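Local coordinates for protein PHB depolymerase (Penicillium funiculosum, PDB 2D81) that probably hydrolyses the ester bonds of polyhydroxybutyrate as an alpha/beta hydrolase, here with an (R)-3-hydroxybutyrate trimer bound, at residues G145-S148 and S152-P155; H135-D140 and T245-W250; S239-N244 and I258-A263; N107-L112 and V125-T130; N282-W285 and G289-G292. One frame throughout, in Å; residues are numbered along the deposited sequence.

Along the chain, interaction 4 closes first; interaction 1 then lies nested within the long loop closed by interaction 2, whose segments alternate with those of interaction 3, and interaction 5 comes last. Interactions 1, 2 and 3 form one connected region: the centres of 2 and 3 are about 11 Å apart, with helices 240-244 and 247-251 and strand 256-260 following one another. Interaction 4 reaches the same eight-stranded sheet as interaction 3, with about 24 Å between their centres. Interaction 5 touches interaction 3 mainly through W285. Residues of the trimer pocket belong to 135-140, 282-285 and 289-292, so segments far apart in sequence are gathered around one site.

Interaction 1: G145-S148 and S152-P155; sequences GDNS and STSP
The carboxamide of N147 lies against the carbonyl oxygen of T153, and the ring of P155 slides past it in the opposite direction. T153 O sits 3.0 Å from N147 CG, with no hydrogen bond between the two groups; the amide of N147 spends its polar ends on other backbone atoms, OD1 on I157 N and ND2 on L151 O. With CG placed between its own backbone N and carbonyl carbon (chi1 53°), the group is swung across to face 152-155. N147 CB meanwhile packs on the methyl T153 CG2 at 3.7 Å. P155 CD, for its part, approaches G145 O to 3.1 Å and N147 OD1 to 3.6 Å, the ring being presented after a cis peptide bond. No direct hydrogen bond spans the segments, but a water donates to G145 O at 3.0 Å and to S154 O at 2.9 Å, bridging the two backbones. D146 turns away, its OD2 bonded to N244. An asparagine amide bonded to two backbone groups thus lies within the irregular loop that links the short parallel strands 137-139 and 157-159 and is tied by the C149-C160 disulfide.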
# COMPACT_ATOMS: atom_id res chain seq x y z
N GLY A 145 -18.88 -6.25 -9.57
CA GLY A 145 -18.04 -7.39 -9.87
C GLY A 145 -17.28 -7.97 -8.68
O GLY A 145 -16.46 -8.87 -8.85
N ASP A 146 -17.55 -7.45 -7.49
CA ASP A 146 -16.90 -7.94 -6.27
C ASP A 146 -17.08 -9.44 -6.12
O ASP A 146 -18.14 -9.98 -6.45
CB ASP A 146 -17.48 -7.25 -5.03
CG ASP A 146 -16.85 -5.90 -4.74
OD1 ASP A 146 -17.08 -5.37 -3.63
OD2 ASP A 146 -16.13 -5.36 -5.61
N ASN A 147 -16.06 -10.11 -5.60
CA ASN A 147 -16.19 -11.50 -5.18
C ASN A 147 -16.73 -11.55 -3.75
O ASN A 147 -16.65 -10.56 -3.02
CB ASN A 147 -14.84 -12.22 -5.23
CG ASN A 147 -13.76 -11.48 -4.48
OD1 ASN A 147 -13.34 -10.40 -4.89
ND2 ASN A 147 -13.32 -12.05 -3.36
N SER A 148 -17.26 -12.70 -3.36
CA SER A 148 -17.74 -12.89 -2.00
C SER A 148 -16.58 -12.74 -1.02
O SER A 148 -15.46 -13.14 -1.32
CB SER A 148 -18.35 -14.29 -1.85
OG SER A 148 -18.67 -14.55 -0.49
N SER A 152 -11.92 -16.30 -1.99
CA SER A 152 -10.80 -15.51 -2.51
C SER A 152 -10.60 -15.77 -4.00
O SER A 152 -10.06 -16.80 -4.39
CB SER A 152 -9.52 -15.84 -1.74
OG SER A 152 -8.46 -14.98 -2.14
N THR A 153 -11.04 -14.82 -4.81
CA THR A 153 -10.92 -14.92 -6.26
C THR A 153 -11.08 -13.52 -6.86
O THR A 153 -11.54 -12.60 -6.17
CB THR A 153 -12.01 -15.87 -6.84
OG1 THR A 153 -11.79 -16.08 -8.23
CG2 THR A 153 -13.40 -15.28 -6.63
N SER A 154 -10.68 -13.34 -8.11
CA SER A 154 -10.73 -12.02 -8.74
C SER A 154 -12.12 -11.40 -8.57
O SER A 154 -13.13 -12.10 -8.67
CB SER A 154 -10.38 -12.12 -10.23
OG SER A 154 -10.33 -10.83 -10.83
N PRO A 155 -12.19 -10.07 -8.36
CA PRO A 155 -11.09 -9.10 -8.28
C PRO A 155 -10.42 -8.95 -6.91
O PRO A 155 -9.64 -8.02 -6.71
CB PRO A 155 -11.77 -7.82 -8.72
CG PRO A 155 -13.10 -7.94 -8.02
CD PRO A 155 -13.49 -9.39 -8.30
O HOH W 1 -16.01 -11.81 -8.76

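Interaction 2: H135-D140 and T245-W250; sequences HTFPTD and TGYNKW
F137 receives T245 over one face of its ring and Y247 at its rim. The methyl T245 CG2 stands 4.0 Å from the centroid of the F137 ring, only 11° off the ring normal, which makes a well-centred CH-pi contact; the two side chains cross at about a right angle. Y247 OH lies at the ring edge, 3.4 Å from F137 CE1, and Y247 CE1 packs on F137 CZ at 3.6 Å. The two rings meet obliquely, their planes at 52°. Beside the phenylalanine, the methyl T139 CG2 rests on T245 O at 3.6 Å. No hydrogen bond crosses between the segments.

Polar groups one shell out hold these surfaces in place. T245 OG1, set between its backbone N and carbonyl carbon (chi1 50°), bonds to F241 O, and this turns the methyl to the F137 face. Y247 OH pairs with S16 OG, while T139 OG1 bonds to S158 O on the neighbouring strand, which also pairs with the backbone of F137. G246, with positive phi, marks the break between helices 240-244 and 247-251.

At the start of 135-140, H135 borders the bound trimer, and its ND1 bonds to D101 OD1. Such a His-Asp pair beside the substrate is consistent with the catalytic histidine loop of an alpha/beta hydrolase, whose following strand 137-139 is here packed against the start of helix 247-251.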
# COMPACT_ATOMS: atom_id res chain seq x y z
N HIS A 135 -8.74 -13.79 1.95
CA HIS A 135 -7.81 -12.89 1.28
C HIS A 135 -8.53 -12.06 0.22
O HIS A 135 -8.76 -12.52 -0.90
CB HIS A 135 -6.69 -13.68 0.63
CG HIS A 135 -5.50 -12.84 0.28
ND1 HIS A 135 -4.66 -12.30 1.23
CD2 HIS A 135 -5.04 -12.42 -0.92
CE1 HIS A 135 -3.73 -11.58 0.62
NE2 HIS A 135 -3.94 -11.63 -0.68
N THR A 136 -8.89 -10.83 0.58
CA THR A 136 -9.64 -9.95 -0.30
C THR A 136 -9.62 -8.57 0.34
O THR A 136 -9.37 -8.45 1.54
CB THR A 136 -11.11 -10.44 -0.43
OG1 THR A 136 -11.76 -9.74 -1.50
CG2 THR A 136 -11.87 -10.20 0.86
N PHE A 137 -9.86 -7.52 -0.44
CA PHE A 137 -9.94 -6.18 0.14
C PHE A 137 -11.31 -5.99 0.78
O PHE A 137 -12.33 -6.14 0.12
CB PHE A 137 -9.74 -5.10 -0.93
CG PHE A 137 -9.43 -3.75 -0.35
CD1 PHE A 137 -8.11 -3.32 -0.22
CD2 PHE A 137 -10.45 -2.95 0.15
CE1 PHE A 137 -7.82 -2.10 0.38
CE2 PHE A 137 -10.16 -1.73 0.76
CZ PHE A 137 -8.84 -1.31 0.88
N PRO A 138 -11.34 -5.65 2.08
CA PRO A 138 -12.60 -5.45 2.80
C PRO A 138 -13.28 -4.09 2.58
O PRO A 138 -12.71 -3.05 2.91
CB PRO A 138 -12.20 -5.65 4.25
CG PRO A 138 -10.83 -5.02 4.28
CD PRO A 138 -10.19 -5.53 3.00
N THR A 139 -14.50 -4.12 2.05
CA THR A 139 -15.33 -2.92 2.00
C THR A 139 -16.68 -3.21 2.64
O THR A 139 -16.92 -4.32 3.11
CB THR A 139 -15.58 -2.46 0.55
OG1 THR A 139 -16.62 -3.25 -0.04
CG2 THR A 139 -14.31 -2.64 -0.28
N ASP A 140 -17.56 -2.21 2.67
CA ASP A 140 -18.90 -2.43 3.21
C ASP A 140 -19.98 -2.13 2.18
O ASP A 140 -21.11 -1.80 2.53
CB ASP A 140 -19.11 -1.59 4.47
CG ASP A 140 -19.15 -0.10 4.18
OD1 ASP A 140 -18.55 0.35 3.18
OD2 ASP A 140 -19.79 0.63 4.98
N THR A 245 -12.78 -0.02 -3.91
CA THR A 245 -12.15 -0.14 -2.60
C THR A 245 -12.70 0.85 -1.59
O THR A 245 -12.66 0.61 -0.38
CB THR A 245 -10.63 0.04 -2.68
OG1 THR A 245 -10.33 1.24 -3.40
CG2 THR A 245 -9.98 -1.15 -3.37
N GLY A 246 -13.20 1.99 -2.07
CA GLY A 246 -13.84 2.93 -1.18
C GLY A 246 -12.97 4.05 -0.62
O GLY A 246 -13.44 4.85 0.18
N TYR A 247 -11.70 4.12 -1.04
CA TYR A 247 -10.84 5.21 -0.60
C TYR A 247 -11.41 6.56 -1.03
O TYR A 247 -11.40 7.52 -0.27
CB TYR A 247 -9.43 5.09 -1.19
CG TYR A 247 -8.59 3.95 -0.66
CD1 TYR A 247 -8.58 2.71 -1.30
CD2 TYR A 247 -7.78 4.12 0.46
CE1 TYR A 247 -7.78 1.67 -0.85
CE2 TYR A 247 -6.97 3.08 0.92
CZ TYR A 247 -6.98 1.87 0.26
OH TYR A 247 -6.17 0.84 0.70
N ASN A 248 -11.88 6.62 -2.27
CA ASN A 248 -12.26 7.89 -2.86
C ASN A 248 -13.45 8.51 -2.15
O ASN A 248 -13.56 9.73 -2.08
CB ASN A 248 -12.59 7.72 -4.35
CG ASN A 248 -11.41 7.20 -5.14
OD1 ASN A 248 -10.26 7.33 -4.71
ND2 ASN A 248 -11.68 6.63 -6.31
N LYS A 249 -14.34 7.67 -1.61
CA LYS A 249 -15.50 8.15 -0.87
C LYS A 249 -15.07 9.01 0.31
O LYS A 249 -15.70 10.03 0.61
CB LYS A 249 -16.33 6.97 -0.36
CG LYS A 249 -16.89 6.09 -1.46
CD LYS A 249 -17.72 4.96 -0.89
CE LYS A 249 -18.32 4.10 -1.99
NZ LYS A 249 -19.22 4.89 -2.88
N TRP A 250 -14.01 8.59 0.99
CA TRP A 250 -13.48 9.34 2.13
C TRP A 250 -12.63 10.53 1.69
O TRP A 250 -12.72 11.61 2.28
CB TRP A 250 -12.66 8.41 3.03
CG TRP A 250 -13.51 7.45 3.80
CD1 TRP A 250 -13.83 6.17 3.44
CD2 TRP A 250 -14.20 7.71 5.02
NE1 TRP A 250 -14.69 5.62 4.37
CE2 TRP A 250 -14.93 6.54 5.35
CE3 TRP A 250 -14.28 8.82 5.88
CZ2 TRP A 250 -15.73 6.46 6.50
CZ3 TRP A 250 -15.07 8.73 7.02
CH2 TRP A 250 -15.79 7.56 7.31

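Interaction 3: S239-N244 and I258-A263; sequences SRFIQN and ILYPQA
I242 lays its two branches along one face of the Y260 ring. Its CG1, anti to the carbonyl carbon (chi1 -66°), hovers over the face 4.0 Å from the Y260 centroid and 18° off the normal, a CH-pi contact displaced toward the CG side. The other branch, I242 CG2, lies over the same face near its rim, 3.9 Å from Y260 CE1. On the opposite face sits I258 CG2, from the tyrosine's own strand, so two isoleucines sandwich the ring. F241 joins from the side: CD2 at the edge of its ring approaches Y260 CD2 to 4.1 Å.

Q262 adds a polar brace. Its side chain bends back at both of its first two torsions, bringing NE2 to Y260 O at 3.0 Å with an N-H...O angle of 148°, the donor standing above the carbonyl plane. OE1 of the same amide bonds to Y234 N, so both ends of the group are engaged, and I242 CD1 packs loosely beside NE2 at 4.2 Å.

Most of the contact is carbon on carbon; I242 O comes within 3.4 Å of Y260 OH without a hydrogen bond, and that hydroxyl bonds to N248 OD1 of the next helix. Helix 240-244 is therefore held to strand 256-260 mainly by apolar and CH-pi packing, with no hydrogen bond between the two segments, while the bond to N248 satisfies the buried hydroxyl and probably fixes the direction of the ring.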
# COMPACT_ATOMS: atom_id res chain seq x y z
N SER A 239 -10.46 -0.46 -13.80
CA SER A 239 -10.53 0.54 -12.74
C SER A 239 -11.18 0.02 -11.46
O SER A 239 -11.54 0.81 -10.58
CB SER A 239 -11.29 1.78 -13.23
OG SER A 239 -12.64 1.47 -13.50
N ARG A 240 -11.33 -1.29 -11.33
CA ARG A 240 -12.06 -1.83 -10.20
C ARG A 240 -11.41 -1.59 -8.83
O ARG A 240 -12.12 -1.41 -7.84
CB ARG A 240 -12.33 -3.33 -10.39
CG ARG A 240 -13.40 -3.60 -11.45
CD ARG A 240 -13.94 -5.02 -11.33
NE ARG A 240 -14.90 -5.33 -12.39
CZ ARG A 240 -16.05 -4.68 -12.57
NH1 ARG A 240 -16.39 -3.68 -11.77
NH2 ARG A 240 -16.86 -5.04 -13.56
N PHE A 241 -10.09 -1.58 -8.75
CA PHE A 241 -9.47 -1.30 -7.46
C PHE A 241 -9.67 0.17 -7.13
O PHE A 241 -9.99 0.53 -6.00
CB PHE A 241 -7.97 -1.61 -7.47
CG PHE A 241 -7.34 -1.58 -6.09
CD1 PHE A 241 -7.31 -2.73 -5.30
CD2 PHE A 241 -6.81 -0.40 -5.58
CE1 PHE A 241 -6.76 -2.69 -4.01
CE2 PHE A 241 -6.26 -0.36 -4.30
CZ PHE A 241 -6.24 -1.50 -3.52
N ILE A 242 -9.50 1.03 -8.13
CA ILE A 242 -9.65 2.46 -7.93
C ILE A 242 -11.05 2.82 -7.44
O ILE A 242 -11.22 3.71 -6.61
CB ILE A 242 -9.35 3.22 -9.25
CG1 ILE A 242 -7.87 3.04 -9.61
CG2 ILE A 242 -9.70 4.70 -9.10
CD1 ILE A 242 -7.53 3.43 -11.03
N GLN A 243 -12.05 2.11 -7.95
CA GLN A 243 -13.44 2.47 -7.68
C GLN A 243 -14.11 1.65 -6.57
O GLN A 243 -14.93 2.18 -5.83
CB GLN A 243 -14.28 2.34 -8.95
CG GLN A 243 -13.86 3.28 -10.07
CD GLN A 243 -14.75 3.15 -11.29
OE1 GLN A 243 -14.90 2.07 -11.85
NE2 GLN A 243 -15.35 4.26 -11.71
N ASN A 244 -13.75 0.38 -6.47
CA ASN A 244 -14.47 -0.55 -5.60
C ASN A 244 -13.94 -0.63 -4.17
O ASN A 244 -14.57 -1.24 -3.31
CB ASN A 244 -14.46 -1.96 -6.21
CG ASN A 244 -15.42 -2.11 -7.38
OD1 ASN A 244 -15.69 -1.16 -8.11
ND2 ASN A 244 -15.93 -3.32 -7.57
N ILE A 258 -5.93 10.64 -3.61
CA ILE A 258 -5.50 9.25 -3.53
C ILE A 258 -4.70 8.91 -4.78
O ILE A 258 -5.22 8.99 -5.89
CB ILE A 258 -6.69 8.26 -3.45
CG1 ILE A 258 -7.67 8.68 -2.35
CG2 ILE A 258 -6.17 6.86 -3.18
CD1 ILE A 258 -7.11 8.63 -0.94
N LEU A 259 -3.43 8.55 -4.60
CA LEU A 259 -2.59 8.14 -5.72
C LEU A 259 -2.62 6.63 -5.88
O LEU A 259 -2.43 5.90 -4.90
CB LEU A 259 -1.14 8.60 -5.49
CG LEU A 259 -0.07 8.09 -6.46
CD1 LEU A 259 -0.34 8.63 -7.87
CD2 LEU A 259 1.30 8.54 -5.98
N TYR A 260 -2.88 6.17 -7.10
CA TYR A 260 -2.96 4.73 -7.38
C TYR A 260 -1.91 4.29 -8.40
O TYR A 260 -2.19 4.23 -9.59
CB TYR A 260 -4.34 4.35 -7.95
CG TYR A 260 -5.52 4.57 -7.03
CD1 TYR A 260 -6.26 5.76 -7.09
CD2 TYR A 260 -5.93 3.58 -6.14
CE1 TYR A 260 -7.38 5.95 -6.27
CE2 TYR A 260 -7.04 3.76 -5.32
CZ TYR A 260 -7.76 4.94 -5.39
OH TYR A 260 -8.86 5.12 -4.58
N PRO A 261 -0.68 3.98 -7.94
CA PRO A 261 0.35 3.54 -8.88
C PRO A 261 -0.06 2.18 -9.44
O PRO A 261 -0.82 1.45 -8.79
CB PRO A 261 1.60 3.44 -8.00
CG PRO A 261 1.31 4.40 -6.86
CD PRO A 261 -0.14 4.13 -6.58
N GLN A 262 0.42 1.82 -10.62
CA GLN A 262 -0.00 0.56 -11.24
C GLN A 262 1.17 -0.35 -11.59
O GLN A 262 2.11 0.07 -12.26
CB GLN A 262 -0.81 0.84 -12.52
CG GLN A 262 -2.07 1.68 -12.33
CD GLN A 262 -3.08 1.03 -11.40
OE1 GLN A 262 -3.36 -0.16 -11.51
NE2 GLN A 262 -3.64 1.81 -10.49
N ALA A 263 1.10 -1.59 -11.14
CA ALA A 263 2.04 -2.61 -11.59
C ALA A 263 1.54 -3.19 -12.91
O ALA A 263 0.51 -2.75 -13.44
CB ALA A 263 2.18 -3.71 -10.54

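Interaction 4: N107-L112 and V125-T130; sequences NVMNQL and VSYVTT
Helix 107-112 meets the Y127 ring at its edge and its hydroxyl, and no atom of the helix segment lies squarely over either face. M109 O comes up in the ring plane, 3.7 Å from Y127 CE2, while N110 N stands oblique to it. Strand 92-98 supplies a further neighbour, M95, whose side chain also touches the tyrosine.

The phenol oxygen does most of the touching. Y127 OH is lodged against the helix surface, 3.4 Å from M109 CB and 3.3 Å from N110 N, and the angle at the latter is too poor for a hydrogen bond. N110 CB lies a little farther off, 4.1 Å from Y127 OH, at the solvent side of the contact. With CG anti to the backbone N (chi1 -173°), the tyrosine stands out from the strand and spans the 8.9 Å between N110 CA and Y127 CA. M109 instead folds back on itself, bent at chi2 (-62°) and chi3, and its side chain reaches on to M95 and to V42 of strand 39-43. Replacing Y127 by an alanine would probably open a gap between strand and helix and leave M109 CB and the backbone at N110 without their aromatic neighbour.

The contact joins the helix and the second strand of a beta-alpha-beta crossover, 92-98, 106-116 and 125-130, in which the two strands pair in parallel and 125-130 forms one margin of the central sheet of the alpha/beta hydrolase fold.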
# COMPACT_ATOMS: atom_id res chain seq x y z
N ASN A 107 -1.39 -15.31 10.97
CA ASN A 107 -0.10 -15.65 11.54
C ASN A 107 1.03 -14.83 10.91
O ASN A 107 2.01 -14.49 11.57
CB ASN A 107 0.18 -17.15 11.37
CG ASN A 107 -0.76 -18.02 12.20
OD1 ASN A 107 -1.03 -19.17 11.84
ND2 ASN A 107 -1.24 -17.49 13.31
N VAL A 108 0.87 -14.49 9.63
CA VAL A 108 1.86 -13.66 8.95
C VAL A 108 1.69 -12.20 9.34
O VAL A 108 2.66 -11.53 9.67
CB VAL A 108 1.73 -13.80 7.41
CG1 VAL A 108 2.72 -12.88 6.71
CG2 VAL A 108 1.97 -15.25 7.01
N MET A 109 0.46 -11.71 9.30
CA MET A 109 0.21 -10.33 9.71
C MET A 109 0.60 -10.08 11.17
O MET A 109 1.07 -9.00 11.51
CB MET A 109 -1.25 -9.95 9.48
CG MET A 109 -1.53 -9.42 8.08
SD MET A 109 -0.61 -7.89 7.73
CE MET A 109 -1.49 -6.73 8.79
N ASN A 110 0.43 -11.08 12.03
CA ASN A 110 0.80 -10.92 13.43
C ASN A 110 2.31 -10.72 13.59
O ASN A 110 2.74 -10.01 14.49
CB ASN A 110 0.37 -12.13 14.25
CG ASN A 110 0.68 -11.97 15.73
OD1 ASN A 110 0.08 -11.15 16.42
ND2 ASN A 110 1.64 -12.75 16.22
N GLN A 111 3.10 -11.35 12.72
CA GLN A 111 4.55 -11.18 12.77
C GLN A 111 4.96 -9.77 12.35
O GLN A 111 5.93 -9.22 12.87
CB GLN A 111 5.25 -12.20 11.87
CG GLN A 111 5.22 -13.64 12.37
CD GLN A 111 5.92 -13.81 13.71
OE1 GLN A 111 5.36 -13.50 14.76
NE2 GLN A 111 7.15 -14.31 13.67
N LEU A 112 4.22 -9.18 11.41
CA LEU A 112 4.44 -7.78 11.06
C LEU A 112 4.16 -6.90 12.28
O LEU A 112 4.91 -5.97 12.56
CB LEU A 112 3.53 -7.36 9.91
CG LEU A 112 3.52 -5.86 9.57
CD1 LEU A 112 4.90 -5.40 9.12
CD2 LEU A 112 2.50 -5.61 8.46
N VAL A 125 -1.08 2.38 17.17
CA VAL A 125 -1.23 1.20 16.32
C VAL A 125 -2.66 0.66 16.44
O VAL A 125 -3.17 0.51 17.55
CB VAL A 125 -0.25 0.07 16.73
CG1 VAL A 125 -0.47 -1.16 15.86
CG2 VAL A 125 1.18 0.56 16.60
N SER A 126 -3.29 0.39 15.31
CA SER A 126 -4.58 -0.31 15.31
C SER A 126 -4.47 -1.60 14.51
O SER A 126 -4.16 -1.57 13.32
CB SER A 126 -5.67 0.57 14.71
OG SER A 126 -6.91 -0.11 14.67
N TYR A 127 -4.71 -2.73 15.16
CA TYR A 127 -4.67 -4.01 14.48
C TYR A 127 -6.06 -4.63 14.54
O TYR A 127 -6.60 -4.87 15.62
CB TYR A 127 -3.65 -4.94 15.15
CG TYR A 127 -3.39 -6.25 14.44
CD1 TYR A 127 -4.28 -7.32 14.55
CD2 TYR A 127 -2.24 -6.43 13.67
CE1 TYR A 127 -4.02 -8.54 13.92
CE2 TYR A 127 -1.97 -7.65 13.04
CZ TYR A 127 -2.87 -8.70 13.17
OH TYR A 127 -2.60 -9.90 12.56
N VAL A 128 -6.64 -4.87 13.37
CA VAL A 128 -8.02 -5.31 13.26
C VAL A 128 -8.13 -6.65 12.54
O VAL A 128 -7.49 -6.86 11.50
CB VAL A 128 -8.87 -4.26 12.51
CG1 VAL A 128 -10.31 -4.75 12.38
CG2 VAL A 128 -8.83 -2.94 13.25
N THR A 129 -8.94 -7.54 13.09
CA THR A 129 -9.27 -8.79 12.42
C THR A 129 -10.76 -8.83 12.12
O THR A 129 -11.58 -8.63 13.01
CB THR A 129 -8.91 -10.01 13.30
OG1 THR A 129 -7.51 -9.98 13.62
CG2 THR A 129 -9.23 -11.31 12.57
N THR A 130 -11.10 -9.09 10.86
CA THR A 130 -12.50 -9.30 10.50
C THR A 130 -12.77 -10.80 10.46
O THR A 130 -12.18 -11.54 9.66
CB THR A 130 -12.83 -8.69 9.13
OG1 THR A 130 -12.70 -7.26 9.20
CG2 THR A 130 -14.24 -9.04 8.70

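Interaction 5: N282-W285 and G289-G292; sequences NGCW and GWYG. With RB3 ((1R)-3-{[(1R)-3-methoxy-1-methyl-3-oxopropyl]oxy}-1-methyl-3-oxopropyl (3R)-3-hydroxybutanoate), chain C.
C284 and W285 both press on the indole of W290, while N282, first in the segment, looks toward the bound trimer instead. N282 OD1 lies 3.6 Å from the ester carbonyl oxygen O1C of the ligand, a close approach without a hydrogen bond. G283 follows with positive phi, a conformation that favours glycine.

C284 then takes two roles. Its CB packs obliquely on the six-membered ring, 3.7 Å from W290 CH2, and its sulfur, anti to the carbonyl carbon (chi1 -52°), is carried to the ligand side, where SG lies 3.6 Å from O1B of the trimer. SG is also 5.3 Å from the centroid of the W290 six-membered ring and 70° off its normal, an oblique sulfur-aromatic contact; the disulfide to C230 fixes its position. At W285 the backbone takes over, the carbonyl oxygen meeting the indole edge in its plane, 3.5 Å from W290 CZ3.

W290 ends beside the ligand, CH2 being 3.8 Å from the methyl C4B, and belongs to the type I turn G289-G292, whose backbone N-H groups are gripped by D286. An alanine in place of W290 would probably leave C284 and the trimer's methyl without their shared aromatic wall.

Around the contact, the W285 indole packs on M24 of helix 20-31 and on Q302 and I306 of helix 301-314, while W290 itself leans on L278 and N280 of strand 277-280.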
# COMPACT_ATOMS: atom_id res chain seq x y z
N ASN A 282 1.49 -12.28 -12.24
CA ASN A 282 0.30 -11.73 -11.59
C ASN A 282 0.35 -10.22 -11.39
O ASN A 282 -0.62 -9.61 -10.94
CB ASN A 282 0.09 -12.42 -10.24
CG ASN A 282 -0.27 -13.90 -10.38
OD1 ASN A 282 -0.18 -14.66 -9.42
ND2 ASN A 282 -0.67 -14.30 -11.58
N GLY A 283 1.48 -9.61 -11.73
CA GLY A 283 1.59 -8.16 -11.62
C GLY A 283 1.54 -7.71 -10.18
O GLY A 283 0.76 -6.82 -9.81
N CYS A 284 2.39 -8.33 -9.36
CA CYS A 284 2.51 -8.00 -7.95
C CYS A 284 3.53 -6.89 -7.75
O CYS A 284 4.41 -6.70 -8.58
CB CYS A 284 3.02 -9.19 -7.16
SG CYS A 284 2.19 -10.80 -7.33
N TRP A 285 3.44 -6.18 -6.62
CA TRP A 285 4.51 -5.28 -6.21
C TRP A 285 5.67 -6.09 -5.66
O TRP A 285 5.48 -7.19 -5.13
CB TRP A 285 4.01 -4.30 -5.15
CG TRP A 285 2.95 -3.40 -5.67
CD1 TRP A 285 1.60 -3.50 -5.48
CD2 TRP A 285 3.14 -2.29 -6.55
NE1 TRP A 285 0.94 -2.53 -6.19
CE2 TRP A 285 1.87 -1.77 -6.86
CE3 TRP A 285 4.27 -1.68 -7.12
CZ2 TRP A 285 1.69 -0.67 -7.71
CZ3 TRP A 285 4.10 -0.59 -7.97
CH2 TRP A 285 2.81 -0.10 -8.25
N GLY A 289 12.25 -9.40 -4.46
CA GLY A 289 13.52 -9.11 -5.11
C GLY A 289 13.55 -9.35 -6.61
O GLY A 289 14.62 -9.53 -7.18
N TRP A 290 12.38 -9.35 -7.25
CA TRP A 290 12.32 -9.47 -8.71
C TRP A 290 13.23 -8.46 -9.40
O TRP A 290 13.98 -8.80 -10.32
CB TRP A 290 10.90 -9.26 -9.22
CG TRP A 290 9.97 -10.42 -9.04
CD1 TRP A 290 10.14 -11.69 -9.52
CD2 TRP A 290 8.70 -10.40 -8.39
NE1 TRP A 290 9.04 -12.46 -9.20
CE2 TRP A 290 8.14 -11.69 -8.51
CE3 TRP A 290 7.97 -9.41 -7.72
CZ2 TRP A 290 6.89 -12.02 -7.98
CZ3 TRP A 290 6.73 -9.73 -7.19
CH2 TRP A 290 6.20 -11.03 -7.32
N TYR A 291 13.16 -7.21 -8.96
CA TYR A 291 13.75 -6.12 -9.72
C TYR A 291 14.95 -5.49 -9.02
O TYR A 291 15.28 -4.33 -9.26
CB TYR A 291 12.67 -5.06 -10.00
CG TYR A 291 11.47 -5.66 -10.69
CD1 TYR A 291 10.24 -5.78 -10.03
CD2 TYR A 291 11.58 -6.19 -11.98
CE1 TYR A 291 9.16 -6.42 -10.64
CE2 TYR A 291 10.50 -6.82 -12.59
CZ TYR A 291 9.30 -6.94 -11.92
OH TYR A 291 8.24 -7.58 -12.53
N GLY A 292 15.60 -6.27 -8.17
CA GLY A 292 16.83 -5.80 -7.55
C GLY A 292 16.96 -6.25 -6.11
O GLY A 292 15.96 -6.55 -5.44
O1M RB3 C . -1.69 -14.60 -3.37
C1A RB3 C . -1.29 -13.42 -3.48
O1A RB3 C . -1.33 -12.73 -4.52
C2A RB3 C . -0.71 -12.77 -2.23
C3A RB3 C . 0.72 -12.27 -2.47
C4A RB3 C . 1.25 -11.65 -1.18
O3A RB3 C . 1.55 -13.38 -2.85
C1B RB3 C . 2.46 -13.04 -3.80
O1B RB3 C . 2.82 -11.87 -3.94
C2B RB3 C . 3.03 -14.15 -4.68
C3B RB3 C . 4.30 -13.74 -5.44
C4B RB3 C . 5.45 -13.43 -4.47
O3B RB3 C . 4.71 -14.82 -6.29
C1C RB3 C . 4.08 -14.81 -7.49
O1C RB3 C . 2.91 -14.42 -7.58
C2C RB3 C . 4.83 -15.28 -8.74
C3C RB3 C . 4.13 -16.47 -9.38
C4C RB3 C . 4.91 -16.96 -10.61
O3C RB3 C . 4.00 -17.53 -8.43